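Local coordinates for RING-type domain-containing protein (Chaetomium thermophilum, PDB 6Z3U) that probably acts as the MAT1-like activating subunit of the CAK complex, this piece being the C-terminal part that binds the cyclin-dependent kinase and its cyclin, at residues G40-F43 / L44-I47; R31-Q34 / Q35-T38. One frame throughout, in Å; residues are numbered along the deposited sequence.

Contact 1: G40-F43 / L44-I47; sequences GYSF and LDYI
Ser42 OG accepts the backbone N-H of Asp45 at 3.1 Å, the N-cap bond that opens helix 43-55. With OG anti to its own N (chi1 172°), the hydroxyl lies beside the carbonyl carbon and faces the first turn. One residue on, Phe43 O takes Ile47 N at 3.0 Å, an i to i+4 bond of the helix. Leu44 brings CD2 to 3.4 Å from Ser42 OG, and Asp45 CG also comes near that oxygen, though OG to Asp45 OD1 has the wrong angle for a bond. With an alanine here instead of the serine, Asp45 N is likely to lose its capping acceptor and the first turn to fray more readily. Away from the cap, Tyr41 CD1 stands 3.9 Å above the centre of the Phe43 ring, and Tyr41 OH passes 4.0 Å from Tyr46 CB. That hydroxyl is hydrogen-bonded to Ala246 O of the kinase chain, and Pro248 of the same chain packs on Tyr41, Phe43 and Tyr46. Gly40, with positive phi, ends helix 34-39 in a Schellman motif, and Phe43 and Tyr46 reach back to Leu27 on helix 25-31, so this short link joins three helices.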
# COMPACT_ATOMS: atom_id res chain seq x y z
N GLY C 40 -12.74 -15.86 9.38
CA GLY C 40 -12.35 -16.04 8.00
C GLY C 40 -10.97 -15.54 7.65
O GLY C 40 -10.74 -15.14 6.50
N TYR C 41 -10.03 -15.56 8.59
CA TYR C 41 -8.66 -15.19 8.26
C TYR C 41 -8.00 -16.31 7.47
O TYR C 41 -8.06 -17.48 7.86
CB TYR C 41 -7.85 -14.90 9.52
CG TYR C 41 -6.45 -14.41 9.21
CD1 TYR C 41 -5.42 -15.31 8.96
CD2 TYR C 41 -6.17 -13.06 9.15
CE1 TYR C 41 -4.14 -14.86 8.66
CE2 TYR C 41 -4.89 -12.60 8.86
CZ TYR C 41 -3.89 -13.51 8.61
OH TYR C 41 -2.62 -13.07 8.32
N SER C 42 -7.37 -15.95 6.36
CA SER C 42 -6.73 -16.92 5.47
C SER C 42 -5.25 -17.01 5.81
O SER C 42 -4.49 -16.07 5.57
CB SER C 42 -6.92 -16.52 4.01
OG SER C 42 -6.15 -17.35 3.16
N PHE C 43 -4.84 -18.16 6.36
CA PHE C 43 -3.43 -18.40 6.58
C PHE C 43 -2.72 -18.79 5.28
O PHE C 43 -1.52 -18.55 5.14
CB PHE C 43 -3.24 -19.49 7.63
CG PHE C 43 -3.75 -19.11 8.99
CD1 PHE C 43 -2.91 -18.53 9.92
CD2 PHE C 43 -5.07 -19.33 9.33
CE1 PHE C 43 -3.38 -18.17 11.16
CE2 PHE C 43 -5.55 -18.98 10.57
CZ PHE C 43 -4.70 -18.40 11.49
N LEU C 44 -3.45 -19.37 4.33
CA LEU C 44 -2.85 -19.70 3.05
C LEU C 44 -2.37 -18.44 2.34
O LEU C 44 -1.30 -18.43 1.72
CB LEU C 44 -3.85 -20.45 2.16
CG LEU C 44 -4.81 -21.47 2.81
CD1 LEU C 44 -4.16 -22.24 3.96
CD2 LEU C 44 -6.11 -20.78 3.26
N ASP C 45 -3.15 -17.36 2.44
CA ASP C 45 -2.75 -16.11 1.80
C ASP C 45 -1.48 -15.55 2.44
O ASP C 45 -0.62 -15.00 1.73
CB ASP C 45 -3.89 -15.10 1.89
CG ASP C 45 -5.00 -15.37 0.88
OD1 ASP C 45 -4.87 -16.33 0.09
OD2 ASP C 45 -6.01 -14.63 0.88
N TYR C 46 -1.34 -15.67 3.76
CA TYR C 46 -0.13 -15.20 4.43
C TYR C 46 1.09 -15.98 3.96
O TYR C 46 2.13 -15.40 3.64
CB TYR C 46 -0.29 -15.30 5.95
CG TYR C 46 0.97 -14.99 6.72
CD1 TYR C 46 1.33 -13.68 7.01
CD2 TYR C 46 1.81 -16.01 7.17
CE1 TYR C 46 2.48 -13.39 7.72
CE2 TYR C 46 2.96 -15.73 7.88
CZ TYR C 46 3.29 -14.41 8.15
OH TYR C 46 4.43 -14.12 8.86
N ILE C 47 0.99 -17.31 3.94
CA ILE C 47 2.10 -18.13 3.46
C ILE C 47 2.44 -17.76 2.02
O ILE C 47 3.61 -17.63 1.66
CB ILE C 47 1.75 -19.63 3.59
CG1 ILE C 47 1.51 -20.00 5.05
CG2 ILE C 47 2.86 -20.48 2.98
CD1 ILE C 47 0.95 -21.40 5.25

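Contact 2: R31-Q34 / Q35-T38; sequences RIDQ and QHIT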
# COMPACT_ATOMS: atom_id res chain seq x y z
N ARG C 31 -4.02 -20.29 14.30
CA ARG C 31 -4.89 -21.23 13.60
C ARG C 31 -5.98 -21.76 14.52
O ARG C 31 -7.08 -22.09 14.06
CB ARG C 31 -4.08 -22.39 13.02
CG ARG C 31 -2.92 -21.96 12.13
CD ARG C 31 -2.32 -23.14 11.39
NE ARG C 31 -2.74 -23.19 9.99
CZ ARG C 31 -1.99 -22.85 8.95
NH1 ARG C 31 -0.73 -22.44 9.12
NH2 ARG C 31 -2.49 -22.93 7.72
N ILE C 32 -5.70 -21.85 15.82
CA ILE C 32 -6.68 -22.32 16.80
C ILE C 32 -7.33 -21.17 17.56
O ILE C 32 -8.07 -21.40 18.51
CB ILE C 32 -6.05 -23.33 17.78
CG1 ILE C 32 -4.80 -22.74 18.44
CG2 ILE C 32 -5.73 -24.63 17.07
CD1 ILE C 32 -4.10 -23.70 19.38
N ASP C 33 -7.05 -19.93 17.16
CA ASP C 33 -7.75 -18.79 17.74
C ASP C 33 -9.16 -18.73 17.18
O ASP C 33 -9.35 -18.71 15.96
CB ASP C 33 -7.00 -17.49 17.44
CG ASP C 33 -7.68 -16.28 18.05
OD1 ASP C 33 -8.61 -16.47 18.87
OD2 ASP C 33 -7.29 -15.14 17.71
N GLN C 34 -10.15 -18.71 18.07
CA GLN C 34 -11.54 -18.71 17.62
C GLN C 34 -11.83 -17.56 16.67
O GLN C 34 -12.51 -17.73 15.66
CB GLN C 34 -12.48 -18.66 18.83
CG GLN C 34 -13.93 -18.98 18.51
CD GLN C 34 -14.12 -20.42 18.07
OE1 GLN C 34 -14.59 -20.69 16.97
NE2 GLN C 34 -13.75 -21.36 18.94
N GLN C 35 -11.30 -16.37 16.98
CA GLN C 35 -11.61 -15.20 16.16
C GLN C 35 -11.01 -15.30 14.77
O GLN C 35 -11.61 -14.80 13.81
CB GLN C 35 -11.12 -13.93 16.86
CG GLN C 35 -12.23 -12.92 17.15
CD GLN C 35 -13.24 -13.44 18.16
OE1 GLN C 35 -14.45 -13.38 17.93
NE2 GLN C 35 -12.76 -13.94 19.29
N HIS C 36 -9.86 -15.95 14.63
CA HIS C 36 -9.23 -16.05 13.32
C HIS C 36 -9.96 -17.03 12.42
O HIS C 36 -10.16 -16.77 11.23
CB HIS C 36 -7.77 -16.46 13.46
CG HIS C 36 -6.86 -15.34 13.88
ND1 HIS C 36 -6.92 -14.77 15.13
CD2 HIS C 36 -5.88 -14.69 13.21
CE1 HIS C 36 -6.01 -13.82 15.22
NE2 HIS C 36 -5.36 -13.75 14.07
N ILE C 37 -10.36 -18.18 12.97
CA ILE C 37 -11.04 -19.18 12.16
C ILE C 37 -12.48 -18.76 11.88
O ILE C 37 -12.90 -18.68 10.72
CB ILE C 37 -10.97 -20.56 12.85
CG1 ILE C 37 -11.60 -20.52 14.25
CG2 ILE C 37 -9.53 -21.04 12.92
CD1 ILE C 37 -11.17 -21.65 15.16
N THR C 38 -13.25 -18.46 12.93
CA THR C 38 -14.65 -18.10 12.74
C THR C 38 -14.81 -16.78 11.99
O THR C 38 -15.89 -16.52 11.45
CB THR C 38 -15.36 -18.02 14.09
OG1 THR C 38 -16.76 -18.24 13.91
CG2 THR C 38 -15.15 -16.66 14.72
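The Asp33 and His36 side chains meet at a slant at the start of helix 34-39, with carboxylate and imidazole planes 46° apart. The ring presents its ND1 edge, and ND1 donates to Asp33 OD2 at 2.6 Å. The fit is not coplanar: ND1 approaches OD2 from above the carboxylate plane, 40° out of it, and the bond bends to 130°. Asp33 holds CG anti to its own N, which swings the carboxylate over the opening turn; there the other oxygen, OD1, accepts Gln35 N in a weak capping bond of 3.3 Å. Both oxygens therefore serve the same turn, one on a ring and one on the backbone. The bonds at ND1 and at NE2, the latter to Gly249 N of the kinase chain, together probably set the rotation of the imidazole. His272 of that chain stacks on the ring, and Tyr41 of this chain meets it edge-to-face.

On the backbone, Asp33 O receives Ile37 N at 3.2 Å, and His36 N adds a weaker bond to the same oxygen. Gln34 O takes Thr38 N at 2.9 Å. The Gln34 chain bends at chi2 and crosses both Ile37 and Thr38, its OE1 lying 4.0 Å from Ile37 CD1 and equally far from Thr38 CB. Beyond this turn, Thr38 OG1 bonds to Pro321 O of the kinase chain, and Trp320 NE1 of that chain reaches Thr38 O.

The arrangement is an aspartate N-cap reinforced by a His-carboxylate hydrogen bond, set on a short helix that lies against the kinase.

In the fold
Coming from the N terminus, after helix 25-31, contact 2 turns the chain into helix 34-39. Contact 1 follows in series, carrying the chain from the end of that helix into helix 43-55; neither encloses or crosses the other. Their centres lie about 11 Å apart, and they touch directly: Tyr41 N is 2.9 Å from His36 O, a probable hydrogen bond, while Phe43 CZ packs against Arg31 N and His36 CB. Phe43 thereby ties the later turn to the earlier one. Both turns lie against the same proline of the kinase chain, Pro248; contact 1 additionally meets the cyclin chain through Tyr46 and Ile47.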